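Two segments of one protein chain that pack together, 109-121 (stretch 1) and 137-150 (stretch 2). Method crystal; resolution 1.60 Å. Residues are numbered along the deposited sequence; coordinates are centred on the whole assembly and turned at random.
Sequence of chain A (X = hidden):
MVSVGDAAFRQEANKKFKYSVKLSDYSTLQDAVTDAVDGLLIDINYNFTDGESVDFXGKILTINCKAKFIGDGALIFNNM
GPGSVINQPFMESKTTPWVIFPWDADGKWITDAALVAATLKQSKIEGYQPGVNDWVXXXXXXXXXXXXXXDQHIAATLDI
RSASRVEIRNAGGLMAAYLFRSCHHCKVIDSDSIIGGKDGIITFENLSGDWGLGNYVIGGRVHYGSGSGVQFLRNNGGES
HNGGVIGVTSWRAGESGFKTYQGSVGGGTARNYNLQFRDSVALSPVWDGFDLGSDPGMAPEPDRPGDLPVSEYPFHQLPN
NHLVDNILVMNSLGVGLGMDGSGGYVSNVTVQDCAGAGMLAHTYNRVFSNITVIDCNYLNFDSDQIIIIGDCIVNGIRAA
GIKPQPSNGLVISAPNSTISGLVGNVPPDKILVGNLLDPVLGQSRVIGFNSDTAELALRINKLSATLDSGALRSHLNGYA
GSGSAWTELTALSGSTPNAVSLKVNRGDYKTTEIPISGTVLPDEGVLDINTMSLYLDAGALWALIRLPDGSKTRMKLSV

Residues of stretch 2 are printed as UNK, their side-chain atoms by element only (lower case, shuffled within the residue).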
# COMPACT_ATOMS: atom_id res chain seq x y z
N TRP A 109 17.45 -9.08 20.72
CA TRP A 109 18.63 -8.21 20.80
C TRP A 109 19.37 -8.47 22.10
O TRP A 109 18.75 -8.61 23.17
CB TRP A 109 18.19 -6.74 20.74
CG TRP A 109 17.79 -6.23 19.39
CD1 TRP A 109 16.54 -5.86 18.97
CD2 TRP A 109 18.69 -5.94 18.33
NE1 TRP A 109 16.61 -5.44 17.66
CE2 TRP A 109 17.90 -5.48 17.23
CE3 TRP A 109 20.05 -6.11 18.15
CZ2 TRP A 109 18.48 -5.10 16.00
CZ3 TRP A 109 20.65 -5.72 16.96
CH2 TRP A 109 19.83 -5.23 15.87
N ILE A 110 20.70 -8.47 22.01
CA ILE A 110 21.59 -8.39 23.18
C ILE A 110 22.13 -6.99 23.23
O ILE A 110 22.79 -6.53 22.29
CB ILE A 110 22.76 -9.39 23.05
CG1 ILE A 110 22.22 -10.80 22.83
CG2 ILE A 110 23.66 -9.34 24.26
CD1 ILE A 110 23.29 -11.90 22.56
N THR A 111 21.87 -6.31 24.35
CA THR A 111 22.27 -4.90 24.46
C THR A 111 23.36 -4.62 25.51
O THR A 111 24.00 -3.57 25.45
CB THR A 111 21.05 -4.00 24.75
OG1 THR A 111 20.46 -4.40 25.99
CG2 THR A 111 20.03 -4.13 23.61
N ASP A 112 23.57 -5.56 26.42
CA ASP A 112 24.56 -5.40 27.49
C ASP A 112 25.96 -5.63 26.94
O ASP A 112 26.24 -6.68 26.34
CB ASP A 112 24.29 -6.38 28.60
CG ASP A 112 25.34 -6.31 29.68
OD1 ASP A 112 25.22 -5.41 30.55
OD2 ASP A 112 26.29 -7.14 29.66
N ALA A 113 26.84 -4.65 27.14
CA ALA A 113 28.21 -4.66 26.57
C ALA A 113 28.96 -5.95 26.88
O ALA A 113 29.59 -6.51 25.98
CB ALA A 113 29.01 -3.49 27.07
N ALA A 114 28.90 -6.44 28.12
CA ALA A 114 29.64 -7.64 28.46
C ALA A 114 29.09 -8.88 27.74
O ALA A 114 29.85 -9.75 27.30
CB ALA A 114 29.66 -7.86 29.97
N LEU A 115 27.77 -8.93 27.59
CA LEU A 115 27.14 -10.03 26.88
C LEU A 115 27.45 -9.97 25.36
O LEU A 115 27.63 -11.02 24.72
CB LEU A 115 25.63 -10.06 27.13
CG LEU A 115 25.24 -10.42 28.58
CD1 LEU A 115 23.76 -10.42 28.70
CD2 LEU A 115 25.80 -11.76 29.00
N VAL A 116 27.48 -8.77 24.81
CA VAL A 116 27.86 -8.59 23.39
C VAL A 116 29.34 -8.99 23.18
O VAL A 116 29.66 -9.72 22.25
CB VAL A 116 27.62 -7.15 22.91
CG1 VAL A 116 28.19 -6.91 21.52
CG2 VAL A 116 26.11 -6.84 22.95
N ALA A 117 30.22 -8.54 24.09
CA ALA A 117 31.63 -8.93 24.03
C ALA A 117 31.84 -10.42 24.07
O ALA A 117 32.74 -10.94 23.39
CB ALA A 117 32.39 -8.26 25.17
N ALA A 118 31.01 -11.14 24.83
CA ALA A 118 31.13 -12.59 24.92
C ALA A 118 30.70 -13.33 23.64
O ALA A 118 30.94 -14.54 23.52
CB ALA A 118 30.33 -13.10 26.10
N THR A 119 30.01 -12.65 22.72
CA THR A 119 29.62 -13.26 21.44
C THR A 119 30.78 -13.27 20.43
O THR A 119 30.66 -13.88 19.35
CB THR A 119 28.42 -12.52 20.77
OG1 THR A 119 28.83 -11.22 20.32
CG2 THR A 119 27.23 -12.47 21.71
N LEU A 120 31.89 -12.67 20.79
CA LEU A 120 33.03 -12.48 19.87
C LEU A 120 33.50 -13.84 19.39
O LEU A 120 33.74 -14.77 20.18
CB LEU A 120 34.17 -11.72 20.54
CG LEU A 120 35.30 -11.26 19.61
CD1 LEU A 120 34.85 -10.10 18.75
CD2 LEU A 120 36.53 -10.87 20.43
N LYS A 121 33.57 -13.99 18.07
CA LYS A 121 34.05 -15.21 17.43
C LYS A 121 34.60 -14.90 16.04
O LYS A 121 34.33 -13.83 15.49
CB LYS A 121 32.93 -16.26 17.33
CG LYS A 121 31.77 -15.87 16.41
CD LYS A 121 30.72 -16.98 16.21
CE LYS A 121 29.51 -16.41 15.42
NZ LYS A 121 28.57 -17.44 14.83
N UNK A 137 26.64 2.46 20.59
CA UNK A 137 25.49 1.60 20.68
C UNK A 137 25.50 0.67 21.89
O UNK A 137 24.46 0.38 22.48
c UNK A 137 25.36 0.82 19.35
c UNK A 137 22.84 0.74 19.08
c UNK A 137 24.16 -0.01 19.17
n UNK A 137 21.23 2.11 17.75
c UNK A 137 22.69 1.76 17.97
N UNK A 138 26.69 0.19 22.29
CA UNK A 138 26.84 -0.75 23.39
C UNK A 138 27.88 -0.13 24.36
O UNK A 138 29.07 -0.46 24.32
c UNK A 138 26.44 -2.73 21.79
c UNK A 138 25.17 -3.22 22.06
c UNK A 138 26.91 -2.77 20.50
c UNK A 138 26.10 -3.33 19.47
c UNK A 138 27.31 -2.13 22.90
c UNK A 138 24.36 -3.77 21.04
c UNK A 138 24.84 -3.82 19.76
N UNK A 139 27.45 0.87 25.15
CA UNK A 139 28.46 1.52 26.01
C UNK A 139 29.16 0.55 26.95
O UNK A 139 28.51 -0.24 27.66
c UNK A 139 26.32 2.64 26.15
c UNK A 139 26.13 1.50 25.23
c UNK A 139 27.65 2.53 26.82
N UNK A 140 30.48 0.64 26.93
CA UNK A 140 31.39 -0.23 27.67
C UNK A 140 32.10 -1.25 26.79
O UNK A 140 33.07 -1.90 27.22
N UNK A 141 31.58 -1.46 25.58
CA UNK A 141 32.11 -2.52 24.72
C UNK A 141 33.55 -2.21 24.29
O UNK A 141 34.38 -3.14 24.17
c UNK A 141 31.66 -3.77 22.51
c UNK A 141 31.20 -2.71 23.49
c UNK A 141 31.67 -5.18 23.11
c UNK A 141 30.81 -3.69 21.22
N UNK A 142 33.85 -0.94 24.05
CA UNK A 142 35.11 -0.53 23.53
C UNK A 142 36.27 -1.03 24.45
O UNK A 142 37.30 -1.53 23.97
o UNK A 142 35.66 3.72 23.11
o UNK A 142 37.36 3.46 21.76
c UNK A 142 36.43 1.49 22.72
c UNK A 142 36.50 3.00 22.53
c UNK A 142 35.16 0.99 23.38
N UNK A 143 36.08 -0.89 25.77
CA UNK A 143 37.08 -1.35 26.74
C UNK A 143 37.22 -2.86 26.83
O UNK A 143 38.23 -3.35 27.36
c UNK A 143 36.76 -0.80 28.12
N UNK A 144 36.23 -3.62 26.34
CA UNK A 144 36.24 -5.07 26.47
C UNK A 144 36.88 -5.82 25.30
O UNK A 144 37.07 -7.04 25.39
c UNK A 144 34.98 -5.64 29.14
c UNK A 144 32.75 -5.66 27.98
c UNK A 144 34.82 -5.57 26.62
c UNK A 144 34.17 -5.14 27.93
N UNK A 145 37.21 -5.11 24.23
CA UNK A 145 37.78 -5.71 23.05
C UNK A 145 39.24 -5.32 22.85
O UNK A 145 39.63 -4.17 23.07
c UNK A 145 35.36 -7.19 21.89
c UNK A 145 34.82 -5.16 20.55
c UNK A 145 36.97 -5.30 21.81
c UNK A 145 35.51 -5.70 21.81
N UNK A 146 40.08 -6.26 22.36
CA UNK A 146 41.48 -5.91 22.11
C UNK A 146 41.70 -5.04 20.89
O UNK A 146 40.86 -4.96 19.99
c UNK A 146 41.11 -8.18 21.53
c UNK A 146 39.77 -7.64 21.96
c UNK A 146 42.17 -7.27 21.97
N UNK A 147 42.82 -4.31 20.88
CA UNK A 147 43.10 -3.35 19.83
C UNK A 147 43.09 -3.97 18.42
O UNK A 147 42.65 -3.35 17.47
n UNK A 147 42.88 0.24 18.62
o UNK A 147 43.24 -0.06 20.82
c UNK A 147 44.58 -1.36 19.29
c UNK A 147 44.42 -2.62 20.10
c UNK A 147 43.52 -0.32 19.64
N UNK A 148 43.59 -5.19 18.27
CA UNK A 148 43.61 -5.79 16.92
C UNK A 148 42.20 -6.05 16.36
O UNK A 148 42.04 -6.10 15.15
o UNK A 148 43.72 -7.98 18.98
c UNK A 148 44.41 -7.09 16.91
c UNK A 148 43.80 -8.14 17.76
n UNK A 148 43.32 -9.24 17.13
N UNK A 149 41.24 -6.30 17.24
CA UNK A 149 39.84 -6.47 16.80
C UNK A 149 39.33 -5.13 16.39
O UNK A 149 38.71 -4.96 15.34
c UNK A 149 38.99 -7.12 17.88
c UNK A 149 37.48 -7.04 17.59
c UNK A 149 39.43 -8.54 18.11
N UNK A 150 39.60 -4.13 17.22
CA UNK A 150 39.16 -2.77 16.89
C UNK A 150 39.78 -2.20 15.62
O UNK A 150 39.16 -1.37 14.93
c UNK A 150 38.51 -1.39 20.58
c UNK A 150 39.75 -1.47 21.40
c UNK A 150 39.40 -1.87 18.16
n UNK A 150 39.65 -0.63 22.64
c UNK A 150 38.58 -2.35 19.34
O HOH W 1 23.28 -1.05 24.54
O HOH W 2 26.25 -2.08 28.19

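Position 137 carries four carbons in a row ending in nitrogen, and its side chain stays clear of stretch 1: K137. Its backbone does the work, since a water donates both to K137 O and to T111 O, each at 2.8 Å.

Position 138 has one carbon and then a six-carbon ring with no heteroatom, pointing toward stretch 1; this is F138. V116 CG2 sits over one face, 4.2 Å from the ring centroid, in a CH-pi contact, while T111 O lies at the edge, 3.6 Å from F138 CD1.

At 139 three carbons close onto the backbone nitrogen, and the CB points away: P139. Its carbonyl faces the helix instead, with P139 O 3.3 Å from A113 CB. A second water accepts from A113 N at 2.8 Å and donates to P139 O at 3.0 Å.

Position 140 has no side-chain atoms and a positive phi of 106°, so it is G140. An ideal CB would lie 3.4 Å from A113 CB and jam against the preceding carbonyl O; the backbone angles alone call for glycine, in a type II turn from F138 to 141.

Position 141 shows four carbons forked at the second: L141. Its CB leaves sideways, but its end comes nearer, placing L141 CD1 3.8 Å from A117 CB and L141 CD2 4.2 Å from V116 CG1.

Position 142, three carbons with two oxygens on the last, is E142; position 143, a single carbon, is A143. Neither reaches stretch 1.

Position 144 again has four carbons forked at the second, now pointing toward the helix: L144. Its CD1 lies 3.8 Å from A117 CB and 3.7 Å from A114 CA.

The same fork at 145 gives L145, whose CD2 is 4.1 Å from L120 CD2. The ring closed onto nitrogen at 146 is P146, the N-cap of the next helix.

Position 147, three carbons ending in oxygen and nitrogen, is Q147; 148, one carbon shorter, is N148. Both are out of reach. One carbon bearing two others at 149 makes V149, its CG1 4.2 Å from L120 CD1. The four-carbon chain ending in nitrogen at 150 is K150, whose NZ donates to E142 O at 2.8 Å within its own stretch.

The rule is small against large: A113 and A117 let the backbone turn and the leucines come close, V116 covers the aromatic ring, and L120 extends the apolar surface to L145 and V149. No direct hydrogen bond crosses; two waters link the backbones.

Stretch 2, residues 137-150: KFPGLEALLPQNVK
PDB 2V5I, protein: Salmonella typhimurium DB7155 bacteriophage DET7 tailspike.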